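Local coordinates for replicative DNA helicase (Helicobacter pylori, PDB 3GXV), which unwinds the DNA duplex at the replication fork as a hexameric, ATP-driven helicase whose N-terminal domain, the part present here, interacts with primase, at the interface of chains A and B. Sequence-based numbering; all coordinates share one arbitrary frame. Chains: chain A/B, Replicative DNA helicase.

The interface of chains A and B. Residues chain A 7, 11, 41-42; chain B 60-61, 63, 65-66, 69.
A:Tyr41, helix-like in its backbone, and A:Tyr42, near-extended at phi/psi -89/112°, lie in a loop and face B:Phe66 and B:Asn65 on the short helix B:64-69 and B:Asp63 just before it. The phenol of A:Tyr41 meets B:Asp63 tip to tip. Its hydroxyl, A:Tyr41 OH, donates to the carboxylate oxygen B:Asp63 OD2 at 2.6 Å, coming from above the carboxylate plane. The other oxygen, B:Asp63 OD1, accepts from the backbone B:Phe66 N at 2.9 Å. This bond caps the start of the helix and holds the carboxylate in place. A:Tyr41 OH also accepts from the amide nitrogen B:Asn65 ND2 at 3.2 Å, within the plane of that amide. With CG anti to its backbone N (chi1 167°), B:Asn65 places ND2 between A:Tyr41 OH and A:Gln11 OE1. ND2 of B:Asn65 therefore donates to the side-chain carbonyl A:Gln11 OE1 as well, at 3.0 Å. A:Gln11 OE1 also accepts from B:Gln69 NE2 at 2.6 Å, on a lone pair; the two glutamine amides are almost coplanar. B:Gln69 NE2 is also bonded to B:Asn65 OD1, which ties the two chain B amides together. The B:Phe66 ring lies between B:Asn65 ND2 over one face and B:Cys60 SG near the rim of the other. B:Phe66 CE1 touches A:Tyr42 CD1 at 3.3 Å. A:Gln11 NE2 lies over the centre of the A:Tyr42 ring. Beside the polar network, A:Leu7 CB packs on B:Asn65 CB at 3.5 Å. Chain A thus contributes its first long helix, 3-23, and the loop before helix 43-57. Chain B contributes helix 64-69 and the loop leading into it. The contact joins two helical N-terminal domains without exact two-fold symmetry, and it may or may not occur in the hexamer.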
loop_
_atom_site.group_PDB
_atom_site.type_symbol
_atom_site.label_atom_id
_atom_site.label_comp_id
_atom_site.label_asym_id
_atom_site.label_seq_id
_atom_site.Cartn_x
_atom_site.Cartn_y
_atom_site.Cartn_z
ATOM N N LEU A 7 -5.636 -9.442 -2.507
ATOM C CA LEU A 7 -5.489 -8.447 -1.461
ATOM C C LEU A 7 -6.732 -8.442 -0.597
ATOM O O LEU A 7 -6.655 -8.255 0.625
ATOM C CB LEU A 7 -5.266 -7.071 -2.085
ATOM C CG LEU A 7 -4.101 -6.992 -3.082
ATOM C CD1 LEU A 7 -3.997 -5.583 -3.660
ATOM C CD2 LEU A 7 -2.820 -7.376 -2.381
ATOM N N GLN A 11 -7.095 -9.562 3.481
ATOM C CA GLN A 11 -7.832 -8.750 4.440
ATOM C C GLN A 11 -8.878 -9.588 5.166
ATOM O O GLN A 11 -9.052 -9.479 6.379
ATOM C CB GLN A 11 -8.524 -7.588 3.736
ATOM C CG GLN A 11 -8.371 -6.279 4.480
ATOM C CD GLN A 11 -9.306 -5.214 3.976
ATOM O OE1 GLN A 11 -9.437 -5.005 2.767
ATOM N NE2 GLN A 11 -9.960 -4.521 4.899
ATOM N N TYR A 41 -1.448 -6.845 7.081
ATOM C CA TYR A 41 -1.700 -6.080 5.867
ATOM C C TYR A 41 -2.558 -4.841 6.122
ATOM O O TYR A 41 -2.174 -3.716 5.768
ATOM C CB TYR A 41 -2.390 -7.007 4.865
ATOM C CG TYR A 41 -2.945 -6.343 3.627
ATOM C CD1 TYR A 41 -2.139 -5.543 2.809
ATOM C CD2 TYR A 41 -4.276 -6.548 3.249
ATOM C CE1 TYR A 41 -2.647 -4.976 1.644
ATOM C CE2 TYR A 41 -4.790 -5.990 2.087
ATOM C CZ TYR A 41 -3.973 -5.205 1.296
ATOM O OH TYR A 41 -4.494 -4.672 0.154
ATOM N N TYR A 42 -3.734 -5.057 6.703
ATOM C CA TYR A 42 -4.646 -3.965 7.031
ATOM C C TYR A 42 -4.267 -3.505 8.433
ATOM O O TYR A 42 -4.462 -4.240 9.405
ATOM C CB TYR A 42 -6.089 -4.468 6.987
ATOM C CG TYR A 42 -7.124 -3.376 7.128
ATOM C CD1 TYR A 42 -7.066 -2.233 6.326
ATOM C CD2 TYR A 42 -8.197 -3.514 8.005
ATOM C CE1 TYR A 42 -8.054 -1.246 6.394
ATOM C CE2 TYR A 42 -9.189 -2.537 8.080
ATOM C CZ TYR A 42 -9.111 -1.407 7.262
ATOM O OH TYR A 42 -10.076 -0.431 7.319
ATOM N N CYS B 60 -2.577 3.701 5.351
ATOM C CA CYS B 60 -3.162 2.529 4.711
ATOM C C CYS B 60 -2.456 2.311 3.379
ATOM O O CYS B 60 -2.171 3.264 2.649
ATOM C CB CYS B 60 -4.663 2.715 4.464
ATOM S SG CYS B 60 -5.455 1.244 3.735
ATOM N N PRO B 61 -2.156 1.052 3.044
ATOM C CA PRO B 61 -1.476 0.804 1.779
ATOM C C PRO B 61 -2.215 1.414 0.586
ATOM O O PRO B 61 -3.428 1.600 0.619
ATOM C CB PRO B 61 -1.430 -0.722 1.713
ATOM C CG PRO B 61 -1.363 -1.133 3.153
ATOM C CD PRO B 61 -2.354 -0.201 3.798
ATOM N N ASP B 63 -3.076 0.401 -2.820
ATOM C CA ASP B 63 -3.090 -0.699 -3.770
ATOM C C ASP B 63 -4.452 -0.826 -4.437
ATOM O O ASP B 63 -5.366 -0.050 -4.155
ATOM C CB ASP B 63 -2.699 -2.015 -3.073
ATOM C CG ASP B 63 -3.587 -2.347 -1.871
ATOM O OD1 ASP B 63 -4.823 -2.291 -2.012
ATOM O OD2 ASP B 63 -3.044 -2.685 -0.792
ATOM N N ASN B 65 -6.800 -3.000 -4.046
ATOM C CA ASN B 65 -7.842 -3.243 -3.042
ATOM C C ASN B 65 -8.336 -1.968 -2.375
ATOM O O ASN B 65 -9.485 -1.589 -2.538
ATOM C CB ASN B 65 -7.340 -4.232 -1.972
ATOM C CG ASN B 65 -8.237 -4.281 -0.734
ATOM O OD1 ASN B 65 -9.451 -4.133 -0.828
ATOM N ND2 ASN B 65 -7.635 -4.509 0.430
ATOM N N PHE B 66 -7.471 -1.292 -1.638
ATOM C CA PHE B 66 -7.890 -0.086 -0.944
ATOM C C PHE B 66 -8.282 1.112 -1.797
ATOM O O PHE B 66 -9.081 1.946 -1.363
ATOM C CB PHE B 66 -6.818 0.292 0.056
ATOM C CG PHE B 66 -6.629 -0.744 1.126
ATOM C CD1 PHE B 66 -7.616 -0.956 2.082
ATOM C CD2 PHE B 66 -5.489 -1.543 1.148
ATOM C CE1 PHE B 66 -7.474 -1.940 3.040
ATOM C CE2 PHE B 66 -5.341 -2.530 2.103
ATOM C CZ PHE B 66 -6.335 -2.732 3.052
ATOM N N GLN B 69 -11.730 0.478 -2.415
ATOM C CA GLN B 69 -12.514 0.528 -1.192
ATOM C C GLN B 69 -12.710 1.979 -0.761
ATOM O O GLN B 69 -13.773 2.347 -0.279
ATOM C CB GLN B 69 -11.818 -0.245 -0.062
ATOM C CG GLN B 69 -12.053 -1.747 -0.072
ATOM C CD GLN B 69 -11.620 -2.410 1.231
ATOM O OE1 GLN B 69 -12.040 -2.001 2.313
ATOM N NE2 GLN B 69 -10.785 -3.438 1.132
#